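Local coordinates for beta-galactosidase (Bacillus circulans, PDB 4MAD), which probably hydrolyses terminal non-reducing beta-D-galactose residues from beta-D-galactosides, with a family 35 (beta/alpha)8 barrel carrying the active site, at residues Pro154-Asn159 and Ile164-Glu169; Val147-Leu152 and Lys191-Glu196; Leu493-Leu498 and Ile574-His579. All coordinates share one frame; numbering follows the deposited sequence.

Contact 1 of 3, residues Pro154-Asn159 and Ile164-Glu169; sequences PLLSSN and IALQIE
Ser157 and Ile164 make the closer half of this contact, where the loop following helix 135-152 turns back beside barrel strand 163-167. Ser157 sets out toward the strand, and its OG lies 4.1 Å from Ile164 CA. The side chain of Ile164 leaves the backbone away from the loop, yet its CG2 branch swings round to meet Ser157 CB at 4.2 Å. With chi1 at 64°, Ser157 OG sits between its own backbone N and carbonyl carbon, from where it reaches a bridging water at 3.1 Å. The same water donates to Ile164 O at 2.9 Å, joining hydroxyl and strand carbonyl where no direct hydrogen bond runs between the two segments.

The apolar half is thinner: one methyl pair, Leu156 CD2 to Leu166 CD1 at 4.4 Å, with Glu196 lying against both leucines. Beyond it the loop opens to solvent. Asn159 is exposed, although its N still closes a tight turn onto Leu156 O at 2.8 Å and its ND2 is held by Arg153 O. Backbone bonds of Leu155 and Ser157 with Ile163 fasten the loop to the start of the strand.

Ser157 OG also has weak hydrogen bonds with Ser16 O, Ile163 O and Glu196 OE2. A hydroxyl has one proton to give, and with three such acceptors and a water around it, the buried Ser157 is likely to share weak bonds rather than commit to one strong partner; the water is then a second polar link between loop and strand, beside the bonds with Ile163.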
# COMPACT_ATOMS: atom_id res chain seq x y z
N PRO A 154 -19.86 -14.99 -9.00
CA PRO A 154 -21.25 -14.65 -8.77
C PRO A 154 -21.48 -13.17 -9.02
O PRO A 154 -22.61 -12.77 -9.15
CB PRO A 154 -21.42 -14.91 -7.31
CG PRO A 154 -20.47 -15.83 -6.99
CD PRO A 154 -19.28 -15.51 -7.78
N LEU A 155 -20.42 -12.38 -8.99
CA LEU A 155 -20.52 -10.93 -9.08
C LEU A 155 -20.36 -10.32 -10.47
O LEU A 155 -20.57 -9.15 -10.66
CB LEU A 155 -19.60 -10.27 -8.07
CG LEU A 155 -19.83 -10.55 -6.60
CD1 LEU A 155 -18.67 -10.08 -5.84
CD2 LEU A 155 -21.14 -9.94 -6.12
N LEU A 156 -20.05 -11.17 -11.42
CA LEU A 156 -19.95 -10.79 -12.79
C LEU A 156 -21.29 -10.37 -13.38
O LEU A 156 -22.31 -10.90 -13.08
CB LEU A 156 -19.32 -11.90 -13.61
CG LEU A 156 -17.95 -12.38 -13.17
CD1 LEU A 156 -17.63 -13.66 -13.85
CD2 LEU A 156 -16.87 -11.36 -13.45
N SER A 157 -21.26 -9.39 -14.26
CA SER A 157 -22.46 -8.93 -14.86
C SER A 157 -23.15 -10.06 -15.62
O SER A 157 -24.34 -10.14 -15.64
CB SER A 157 -22.23 -7.76 -15.76
OG SER A 157 -21.44 -8.09 -16.84
N SER A 158 -22.36 -10.96 -16.16
CA SER A 158 -22.86 -12.11 -16.90
C SER A 158 -23.62 -13.08 -16.00
O SER A 158 -24.24 -13.99 -16.46
CB SER A 158 -21.79 -12.80 -17.72
OG SER A 158 -20.78 -13.30 -16.94
N ASN A 159 -23.51 -12.87 -14.72
CA ASN A 159 -24.21 -13.60 -13.73
C ASN A 159 -25.16 -12.73 -12.92
O ASN A 159 -25.64 -13.14 -11.92
CB ASN A 159 -23.24 -14.34 -12.82
CG ASN A 159 -22.53 -15.41 -13.53
OD1 ASN A 159 -23.03 -15.94 -14.48
ND2 ASN A 159 -21.35 -15.68 -13.13
N ILE A 164 -18.74 -5.17 -14.54
CA ILE A 164 -18.79 -5.04 -15.99
C ILE A 164 -17.48 -5.11 -16.80
O ILE A 164 -17.48 -5.37 -17.96
CB ILE A 164 -19.55 -3.75 -16.36
CG1 ILE A 164 -18.85 -2.57 -15.80
CG2 ILE A 164 -20.89 -3.77 -15.79
CD1 ILE A 164 -19.33 -1.34 -16.28
N ALA A 165 -16.36 -4.86 -16.16
CA ALA A 165 -15.09 -4.93 -16.82
C ALA A 165 -13.93 -5.31 -15.91
O ALA A 165 -13.95 -5.10 -14.77
CB ALA A 165 -14.80 -3.70 -17.50
N LEU A 166 -12.93 -5.87 -16.51
CA LEU A 166 -11.74 -6.19 -15.79
C LEU A 166 -10.46 -5.87 -16.55
O LEU A 166 -10.40 -6.02 -17.73
CB LEU A 166 -11.77 -7.66 -15.46
CG LEU A 166 -12.92 -8.19 -14.65
CD1 LEU A 166 -13.89 -8.83 -15.56
CD2 LEU A 166 -12.44 -9.18 -13.66
N GLN A 167 -9.44 -5.44 -15.81
CA GLN A 167 -8.16 -5.12 -16.41
C GLN A 167 -7.24 -6.32 -16.40
O GLN A 167 -7.23 -7.01 -15.46
CB GLN A 167 -7.46 -4.01 -15.67
CG GLN A 167 -6.33 -3.40 -16.42
CD GLN A 167 -5.64 -2.31 -15.68
OE1 GLN A 167 -4.78 -2.58 -14.85
NE2 GLN A 167 -5.99 -1.09 -15.94
N ILE A 168 -6.47 -6.49 -17.45
CA ILE A 168 -5.58 -7.59 -17.55
C ILE A 168 -4.26 -7.35 -16.90
O ILE A 168 -4.00 -7.96 -15.95
CB ILE A 168 -5.47 -8.16 -18.95
CG1 ILE A 168 -6.80 -8.82 -19.31
CG2 ILE A 168 -4.36 -9.15 -19.00
CD1 ILE A 168 -7.02 -9.02 -20.68
N GLU A 169 -3.42 -6.47 -17.29
CA GLU A 169 -2.30 -6.51 -16.30
C GLU A 169 -2.48 -5.13 -15.70
O GLU A 169 -3.51 -4.61 -15.63
CB GLU A 169 -0.96 -6.75 -16.98
CG GLU A 169 -0.06 -7.79 -16.39
CD GLU A 169 1.09 -7.17 -15.65
OE1 GLU A 169 1.21 -5.96 -15.60
OE2 GLU A 169 1.86 -7.92 -15.10
O HOH W 1 -19.96 -6.40 -19.00

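Contact 2 of 3, residues Val147-Leu152 and Lys191-Glu196; sequences VLFERL and KRVGNE
Phe149 packs against Arg192 and Val193 where two outer helices of the (beta/alpha)8 barrel, 135-152 and 179-192, come together outside strand 163-167. At the start of 147-152 Val147 O receives weak bonds from the N atoms of Glu150 and Arg151, and one residue on, Leu148 O takes Leu152 N at 3.1 Å.

Phe149 carries the whole contact. Its side chain crosses the aliphatic part of Arg192 at about a right angle: Phe149 CB touches Arg192 CB at 3.8 Å, while ring atom CD2 of Phe149 meets Arg192 CD at 3.9 Å. The arginine chain is extended from CG to NE, which carries the guanidinium beyond the CD2 edge of the ring, without stacking on it, to a salt bridge between NH2 and Asp146; NH1 is bonded to Gly188 O. On the same side of the ring plane, but at the CD1-CE1 edge, Val193 CG1 approaches Phe149 CE1 obliquely to 3.5 Å. The ring also meets Phe145 edge-to-face and touches Leu166 of the barrel strand. Replacing the ring by an alanine here is likely to open a gap beside Leu166 and Phe145, with Arg192 CD losing its ring partner and Val193 CG1 its neighbour.

Further along, Arg151 turns to Phe81 and to Val88 of helix 87-97. Leu152, at the end of 147-152, lies over Phe149 from within its own helix, CD1 standing 4.1 Å above the ring plane and offset toward the rim, while its side chain also touches Ile91. Across the contact, past Val193, the Glu196 carboxylate bends back so that its OE1 accepts from Gly194 N at 2.9 Å, with an N-H...O angle of 140°.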
# COMPACT_ATOMS: atom_id res chain seq x y z
N VAL A 147 -8.72 -19.36 -7.07
CA VAL A 147 -9.50 -19.01 -5.91
C VAL A 147 -10.20 -17.69 -6.04
O VAL A 147 -11.34 -17.54 -5.75
CB VAL A 147 -8.62 -19.02 -4.67
CG1 VAL A 147 -9.30 -18.50 -3.50
CG2 VAL A 147 -8.21 -20.40 -4.36
N LEU A 148 -9.45 -16.72 -6.47
CA LEU A 148 -10.04 -15.41 -6.53
C LEU A 148 -11.26 -15.34 -7.43
O LEU A 148 -12.23 -14.81 -7.06
CB LEU A 148 -9.03 -14.40 -7.03
CG LEU A 148 -9.59 -13.03 -7.31
CD1 LEU A 148 -9.95 -12.37 -6.06
CD2 LEU A 148 -8.66 -12.16 -8.14
N PHE A 149 -11.18 -15.89 -8.62
CA PHE A 149 -12.28 -15.81 -9.56
C PHE A 149 -13.56 -16.58 -9.15
O PHE A 149 -14.64 -16.25 -9.52
CB PHE A 149 -11.82 -16.06 -10.98
CG PHE A 149 -11.14 -14.87 -11.57
CD1 PHE A 149 -11.84 -13.90 -12.18
CD2 PHE A 149 -9.80 -14.72 -11.42
CE1 PHE A 149 -11.21 -12.86 -12.68
CE2 PHE A 149 -9.17 -13.63 -11.93
CZ PHE A 149 -9.87 -12.71 -12.54
N GLU A 150 -13.33 -17.59 -8.37
CA GLU A 150 -14.38 -18.37 -7.80
C GLU A 150 -15.21 -17.49 -6.89
O GLU A 150 -16.36 -17.65 -6.82
CB GLU A 150 -13.83 -19.58 -7.06
CG GLU A 150 -14.86 -20.57 -6.71
CD GLU A 150 -14.33 -21.79 -5.95
OE1 GLU A 150 -13.40 -22.44 -6.41
OE2 GLU A 150 -14.87 -22.10 -4.88
N ARG A 151 -14.57 -16.63 -6.13
CA ARG A 151 -15.25 -15.68 -5.32
C ARG A 151 -15.95 -14.58 -6.11
O ARG A 151 -17.00 -14.19 -5.77
CB ARG A 151 -14.35 -15.05 -4.26
CG ARG A 151 -13.52 -15.99 -3.43
CD ARG A 151 -14.25 -16.88 -2.53
NE ARG A 151 -13.36 -17.80 -1.85
CZ ARG A 151 -13.05 -17.71 -0.58
NH1 ARG A 151 -13.56 -16.77 0.17
NH2 ARG A 151 -12.26 -18.60 -0.07
N LEU A 152 -15.28 -14.07 -7.11
CA LEU A 152 -15.81 -13.05 -7.98
C LEU A 152 -16.93 -13.51 -8.92
O LEU A 152 -17.68 -12.73 -9.39
CB LEU A 152 -14.73 -12.38 -8.79
CG LEU A 152 -13.58 -11.71 -8.07
CD1 LEU A 152 -12.62 -11.15 -9.06
CD2 LEU A 152 -14.10 -10.64 -7.19
N LYS A 191 -11.07 -17.29 -19.38
CA LYS A 191 -11.64 -18.58 -19.04
C LYS A 191 -12.31 -18.66 -17.71
O LYS A 191 -13.14 -19.49 -17.50
CB LYS A 191 -10.61 -19.67 -19.23
CG LYS A 191 -9.68 -19.87 -18.12
CD LYS A 191 -8.74 -21.01 -18.45
CE LYS A 191 -7.76 -20.59 -19.52
NZ LYS A 191 -7.18 -21.74 -20.25
N ARG A 192 -11.89 -17.80 -16.81
CA ARG A 192 -12.45 -17.71 -15.49
C ARG A 192 -13.59 -16.70 -15.33
O ARG A 192 -14.19 -16.63 -14.32
CB ARG A 192 -11.33 -17.36 -14.51
CG ARG A 192 -10.23 -18.38 -14.43
CD ARG A 192 -9.18 -17.97 -13.44
NE ARG A 192 -8.20 -18.98 -13.14
CZ ARG A 192 -7.12 -19.20 -13.87
NH1 ARG A 192 -6.90 -18.54 -14.96
NH2 ARG A 192 -6.26 -20.12 -13.51
N VAL A 193 -13.86 -15.94 -16.36
CA VAL A 193 -15.01 -15.04 -16.36
C VAL A 193 -16.09 -15.37 -17.37
O VAL A 193 -16.18 -16.49 -17.79
CB VAL A 193 -14.60 -13.56 -16.33
CG1 VAL A 193 -13.62 -13.32 -15.23
CG2 VAL A 193 -14.11 -13.12 -17.63
N GLY A 194 -16.90 -14.37 -17.72
CA GLY A 194 -17.92 -14.50 -18.74
C GLY A 194 -17.57 -13.63 -19.92
O GLY A 194 -16.46 -13.59 -20.34
N ASN A 195 -18.54 -12.90 -20.40
CA ASN A 195 -18.34 -12.00 -21.51
C ASN A 195 -18.04 -10.57 -21.12
O ASN A 195 -18.24 -9.71 -21.87
CB ASN A 195 -19.51 -12.03 -22.48
CG ASN A 195 -20.78 -11.65 -21.84
OD1 ASN A 195 -20.80 -11.12 -20.78
ND2 ASN A 195 -21.85 -11.91 -22.51
N GLU A 196 -17.54 -10.35 -19.94
CA GLU A 196 -17.22 -9.03 -19.47
C GLU A 196 -16.11 -8.42 -20.32
O GLU A 196 -15.36 -9.12 -20.88
CB GLU A 196 -16.81 -9.06 -18.01
CG GLU A 196 -17.91 -9.33 -17.04
CD GLU A 196 -18.40 -10.74 -17.02
OE1 GLU A 196 -17.64 -11.66 -17.22
OE2 GLU A 196 -19.57 -10.92 -16.84

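Contact 3 of 3, residues Leu493-Leu498 and Ile574-His579; sequences LPLKDL and ILLELH
Leu495 and Leu576 meet methyl to methyl where the loop after strand 488-493 faces the end of strand 569-577. Leu495 has a left-handed backbone (phi 59°, psi 31°), and its CB is directed at the strand but is still 6.2 Å from Leu576 CD2. CG, set anti to the carbonyl carbon (chi1 -58°), closes part of that distance. At the tip the branches divide. Leu495 CD1 touches Leu576 CD2 at 3.9 Å, the two side chains crossing at about a right angle. Leu495 CD2 lies back along its own loop, 4.2 Å from Leu498 CD2. Leu498 in turn extends the contact down the strand, its CD1 reaching Ile574 CG2 at a looser 4.5 Å.

Phe541 of the neighbouring strand 537-542 touches both loop leucines, and Phe515, on the other neighbouring strand 514-522, touches Ile574 and Leu576. A 2-(2-methoxyethoxy)ethanol molecule, probably from the crystallisation liquor, is bound about 5 Å from the Leu495 side chain. Purely apolar between the two segments, the contact is part of the packing between the six-stranded sheet that holds 488-493 and the antiparallel sheet that holds 569-577, the latter probably belonging to the galactose-binding domain.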
# COMPACT_ATOMS: atom_id res chain seq x y z
N LEU A 493 10.11 -10.05 13.54
CA LEU A 493 9.22 -9.22 14.30
C LEU A 493 8.15 -8.57 13.40
O LEU A 493 8.22 -7.46 13.07
CB LEU A 493 9.99 -8.16 15.10
CG LEU A 493 10.99 -8.63 16.16
CD1 LEU A 493 12.05 -7.64 16.55
CD2 LEU A 493 10.35 -9.21 17.27
N PRO A 494 7.20 -9.37 13.01
CA PRO A 494 6.05 -8.95 12.21
C PRO A 494 5.01 -8.14 13.02
O PRO A 494 4.16 -7.54 12.48
CB PRO A 494 5.43 -10.26 11.78
CG PRO A 494 5.90 -11.24 12.72
CD PRO A 494 7.22 -10.81 13.24
N LEU A 495 5.13 -8.22 14.33
CA LEU A 495 4.32 -7.47 15.26
C LEU A 495 2.83 -7.77 15.09
O LEU A 495 2.04 -6.92 15.28
CB LEU A 495 4.58 -5.99 15.13
CG LEU A 495 5.99 -5.46 15.33
CD1 LEU A 495 5.96 -3.98 15.37
CD2 LEU A 495 6.60 -6.04 16.56
N LYS A 496 2.49 -8.96 14.69
CA LYS A 496 1.11 -9.41 14.60
C LYS A 496 0.36 -9.64 15.92
O LYS A 496 -0.83 -9.57 15.96
CB LYS A 496 0.99 -10.64 13.69
CG LYS A 496 1.53 -10.46 12.30
CD LYS A 496 1.35 -11.63 11.40
CE LYS A 496 2.24 -12.75 11.72
NZ LYS A 496 2.36 -13.68 10.56
N ASP A 497 1.09 -10.08 16.94
CA ASP A 497 0.50 -10.45 18.20
C ASP A 497 1.40 -10.01 19.30
O ASP A 497 2.39 -10.62 19.55
CB ASP A 497 0.29 -11.94 18.28
CG ASP A 497 0.00 -12.41 19.67
OD1 ASP A 497 -0.44 -11.60 20.45
OD2 ASP A 497 0.22 -13.57 19.96
N LEU A 498 1.02 -8.92 19.93
CA LEU A 498 1.77 -8.33 20.98
C LEU A 498 1.33 -8.71 22.40
O LEU A 498 1.82 -8.19 23.33
CB LEU A 498 1.73 -6.83 20.82
CG LEU A 498 2.26 -6.28 19.51
CD1 LEU A 498 2.32 -4.84 19.55
CD2 LEU A 498 3.60 -6.80 19.34
N ILE A 574 -0.57 1.26 22.20
CA ILE A 574 0.81 0.82 22.21
C ILE A 574 1.61 1.44 21.10
O ILE A 574 1.23 1.35 19.99
CB ILE A 574 0.93 -0.69 22.08
CG1 ILE A 574 0.33 -1.35 23.29
CG2 ILE A 574 2.36 -1.09 22.02
CD1 ILE A 574 0.20 -2.72 23.18
N LEU A 575 2.69 2.09 21.46
CA LEU A 575 3.46 2.83 20.52
C LEU A 575 4.84 2.27 20.55
O LEU A 575 5.36 2.18 21.58
CB LEU A 575 3.52 4.26 20.92
CG LEU A 575 4.33 5.23 20.13
CD1 LEU A 575 3.78 6.61 20.18
CD2 LEU A 575 5.70 5.22 20.60
N LEU A 576 5.41 1.89 19.41
CA LEU A 576 6.80 1.45 19.36
C LEU A 576 7.59 2.59 18.77
O LEU A 576 7.34 2.97 17.69
CB LEU A 576 6.97 0.22 18.48
CG LEU A 576 8.37 -0.29 18.16
CD1 LEU A 576 9.17 -0.59 19.37
CD2 LEU A 576 8.39 -1.50 17.21
N GLU A 577 8.50 3.13 19.54
CA GLU A 577 9.35 4.18 19.08
C GLU A 577 10.78 3.70 19.02
O GLU A 577 11.24 3.10 19.90
CB GLU A 577 9.28 5.40 19.97
CG GLU A 577 10.47 6.24 19.91
CD GLU A 577 10.55 7.13 18.66
OE1 GLU A 577 9.52 7.62 18.20
OE2 GLU A 577 11.65 7.30 18.14
N LEU A 578 11.38 3.94 17.88
CA LEU A 578 12.72 3.50 17.55
C LEU A 578 13.87 4.22 18.20
O LEU A 578 14.85 3.64 18.47
CB LEU A 578 12.95 3.40 16.04
CG LEU A 578 12.02 2.50 15.27
CD1 LEU A 578 12.36 2.42 13.80
CD2 LEU A 578 11.90 1.18 15.90
N HIS A 579 13.77 5.51 18.35
CA HIS A 579 14.90 6.29 18.76
C HIS A 579 14.79 7.18 19.99
O HIS A 579 15.62 7.12 20.86
CB HIS A 579 15.31 7.20 17.64
CG HIS A 579 15.68 6.48 16.40
ND1 HIS A 579 16.89 5.85 16.26
CD2 HIS A 579 15.01 6.28 15.25
CE1 HIS A 579 16.94 5.30 15.07
NE2 HIS A 579 15.82 5.54 14.44

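Following the chain from the N terminus, helix 135-152 enters contact 2 first, and the loop after it turns at once into contact 1, which closes a short loop between that helix and barrel strand 163-167. Helix 179-192 then completes contact 2, so contact 1 lies wholly within the longer loop and the two do not cross. Their centres are 7 Å apart, and they touch through Ser158 OG and Glu196 OE2, 2.7 Å apart; contact 2 joins two outer helices, and contact 1 seats the loop between them on strand 163-167. Contact 3 follows in series, its centre about 40 Å from that of contact 1 on the opposite side of the chain's centre, joining the all-beta modules.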